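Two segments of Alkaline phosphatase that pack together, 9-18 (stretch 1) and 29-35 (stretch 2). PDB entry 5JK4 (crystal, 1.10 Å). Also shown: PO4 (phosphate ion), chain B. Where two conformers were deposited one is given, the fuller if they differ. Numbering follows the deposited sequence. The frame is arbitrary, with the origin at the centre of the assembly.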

# COMPACT_ATOMS: atom_id res chain seq x y z
N ALA A 9 5.85 -3.30 3.85
CA ALA A 9 4.81 -3.81 2.97
C ALA A 9 5.29 -4.95 2.09
O ALA A 9 6.32 -4.85 1.42
CB ALA A 9 4.33 -2.66 2.07
N SER A 10 4.49 -6.01 2.04
CA SER A 10 4.75 -7.11 1.12
C SER A 10 4.30 -6.81 -0.31
O SER A 10 4.87 -7.36 -1.26
CB SER A 10 4.09 -8.40 1.62
OG SER A 10 2.69 -8.39 1.49
N LEU A 11 3.29 -5.97 -0.48
CA LEU A 11 2.71 -5.75 -1.81
C LEU A 11 3.75 -5.36 -2.85
O LEU A 11 3.76 -5.96 -3.93
CB LEU A 11 1.52 -4.79 -1.68
CG LEU A 11 0.78 -4.34 -2.95
CD1 LEU A 11 -0.67 -3.99 -2.63
CD2 LEU A 11 1.49 -3.16 -3.58
N PRO A 12 4.65 -4.40 -2.59
CA PRO A 12 5.65 -3.99 -3.60
C PRO A 12 7.01 -4.65 -3.41
O PRO A 12 7.96 -4.24 -4.07
CB PRO A 12 5.78 -2.49 -3.31
CG PRO A 12 5.69 -2.44 -1.81
CD PRO A 12 4.65 -3.48 -1.44
N ALA A 13 7.11 -5.65 -2.55
CA ALA A 13 8.42 -6.11 -2.11
C ALA A 13 9.28 -6.62 -3.26
O ALA A 13 10.50 -6.46 -3.22
CB ALA A 13 8.27 -7.20 -1.05
N ASP A 14 8.69 -7.31 -4.24
CA ASP A 14 9.50 -7.87 -5.33
C ASP A 14 9.88 -6.82 -6.35
O ASP A 14 10.93 -6.95 -7.00
CB ASP A 14 8.80 -9.06 -5.97
CG ASP A 14 9.76 -9.93 -6.82
OD1 ASP A 14 10.66 -10.58 -6.23
OD2 ASP A 14 9.64 -9.97 -8.07
N LEU A 15 9.07 -5.78 -6.52
CA LEU A 15 9.54 -4.63 -7.28
C LEU A 15 10.78 -4.03 -6.63
O LEU A 15 11.72 -3.61 -7.31
CB LEU A 15 8.43 -3.58 -7.38
CG LEU A 15 8.85 -2.24 -8.00
CD1 LEU A 15 9.29 -2.38 -9.45
CD2 LEU A 15 7.71 -1.25 -7.85
N TYR A 16 10.80 -3.99 -5.30
CA TYR A 16 11.89 -3.34 -4.59
C TYR A 16 13.16 -4.18 -4.53
O TYR A 16 14.25 -3.63 -4.69
CB TYR A 16 11.45 -2.97 -3.18
CG TYR A 16 10.35 -1.92 -3.12
CD1 TYR A 16 10.01 -1.16 -4.24
CD2 TYR A 16 9.67 -1.68 -1.95
CE1 TYR A 16 9.01 -0.21 -4.19
CE2 TYR A 16 8.66 -0.73 -1.88
CZ TYR A 16 8.34 0.01 -3.00
OH TYR A 16 7.34 0.95 -2.97
N LYS A 17 13.06 -5.48 -4.28
CA LYS A 17 14.25 -6.30 -4.04
C LYS A 17 14.01 -7.72 -4.51
O LYS A 17 12.93 -8.28 -4.33
CB LYS A 17 14.58 -6.38 -2.55
CG LYS A 17 15.14 -5.13 -1.91
CD LYS A 17 16.51 -4.72 -2.42
CE LYS A 17 17.65 -5.64 -2.00
NZ LYS A 17 18.97 -4.98 -2.26
N GLY A 18 15.06 -8.32 -5.09
CA GLY A 18 15.11 -9.75 -5.32
C GLY A 18 14.84 -10.21 -6.74
O GLY A 18 15.10 -11.38 -7.06
N SER A 29 18.37 -2.90 2.18
CA SER A 29 17.73 -4.15 2.56
C SER A 29 16.23 -3.92 2.71
O SER A 29 15.78 -2.81 2.97
CB SER A 29 18.32 -4.71 3.85
OG SER A 29 18.17 -3.79 4.93
N TYR A 30 15.46 -4.99 2.54
CA TYR A 30 14.00 -4.89 2.60
C TYR A 30 13.42 -6.15 3.25
O TYR A 30 13.19 -7.15 2.57
CB TYR A 30 13.40 -4.64 1.21
CG TYR A 30 11.96 -4.15 1.31
CD1 TYR A 30 11.69 -2.80 1.53
CD2 TYR A 30 10.89 -5.03 1.21
CE1 TYR A 30 10.40 -2.34 1.65
CE2 TYR A 30 9.60 -4.58 1.32
CZ TYR A 30 9.35 -3.23 1.54
OH TYR A 30 8.07 -2.72 1.66
N ALA A 31 13.17 -6.08 4.54
CA ALA A 31 12.57 -7.19 5.29
C ALA A 31 11.05 -7.12 5.16
O ALA A 31 10.45 -6.11 5.54
CB ALA A 31 12.97 -7.09 6.76
N VAL A 32 10.43 -8.18 4.66
CA VAL A 32 8.99 -8.18 4.44
C VAL A 32 8.27 -8.52 5.74
O VAL A 32 8.43 -9.61 6.29
CB VAL A 32 8.61 -9.15 3.32
CG1 VAL A 32 7.09 -9.20 3.15
CG2 VAL A 32 9.28 -8.72 2.02
N THR A 33 7.43 -7.60 6.20
CA THR A 33 6.71 -7.74 7.46
C THR A 33 5.24 -7.38 7.38
O THR A 33 4.50 -7.61 8.35
CB THR A 33 7.34 -6.82 8.53
OG1 THR A 33 7.26 -5.46 8.10
CG2 THR A 33 8.79 -7.15 8.75
N GLY A 34 4.79 -6.79 6.28
CA GLY A 34 3.54 -6.07 6.29
C GLY A 34 3.74 -4.62 6.68
O GLY A 34 4.69 -4.25 7.39
N SER A 35 2.81 -3.78 6.23
CA SER A 35 2.96 -2.33 6.39
C SER A 35 2.92 -1.88 7.84
O SER A 35 3.61 -0.92 8.20
CB SER A 35 1.86 -1.60 5.64
OG SER A 35 1.99 -1.74 4.24
P PO4 B . 1.08 -5.27 2.93
O1 PO4 B . -0.37 -5.72 2.71
O2 PO4 B . 1.97 -6.45 3.22
O3 PO4 B . 1.13 -4.29 4.10
O4 PO4 B . 1.61 -4.60 1.65

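What fills the apolar centre of the contact? Tyr 30 does, the residue with the largest area covered by the other stretch; its CA-to-CB bond points toward stretch 1, and with chi1 in the t well, its ring passes Ala 13 and its hydroxyl reaches Ala 9. Tyr 16 meets it edge to face: the edge of the Tyr 16 ring is directed at one face of Tyr 30, with the planes at 80° and the centroids 5.4 Å apart. The closest atoms of the pair, Tyr 16 CD2 and Tyr 30 CE1, are 3.7 Å apart. In such a T-shaped arrangement the slightly positive hydrogens of the ring edge lie against the electron-rich face.

Which other side chains extend the apolar packing? Ala 13, one helical turn before Lys 17, brings its methyl to both Tyr 30 and Val 32. Ala 13 CB lies 3.8 Å from Tyr 30 CE2 and 3.6 Å from Val 32 CG2, both van der Waals distances. Val 32 also uses its other methyl: Val 32 CG1 is 3.5 Å from Ser 10 CB. At the far end Lys 17, just past the helix, packs the aliphatic part of its side chain against the strand, with Lys 17 CG 3.6 Å from Tyr 30 CB.

Where does the apolar packing give way to polar contact? It does so at the tip of Tyr 30, whose hydroxyl donates a hydrogen bond to the backbone of stretch 1, Tyr 30 OH to Ala 9 O at 2.8 Å. The carbonyl oxygen lies at the ring edge, near its plane, so the same side chain can offer a face to Tyr 16 and a hydrogen bond to Ala 9. This is the only direct hydrogen bond between the stretches.

What links the stretches at the polar edge beyond that bond? Ala 9 and Ser 35 come close, with Ala 9 CB 3.3 Å from Ser 35 OG, and a phosphate ion, probably from the crystallisation liquor, bridges the stretches here. Ser 10 N and Ser 10 OG donate hydrogen bonds to phosphate O2 at 2.8 and 2.7 Å, while Leu 11 N reaches phosphate O4 at 3.0 Å. From stretch 2, Ser 35 N and Ser 35 OG bind phosphate O3 at 2.8 and 2.7 Å. The two serines thus grip different oxygens of one anion, each with backbone and side chain together.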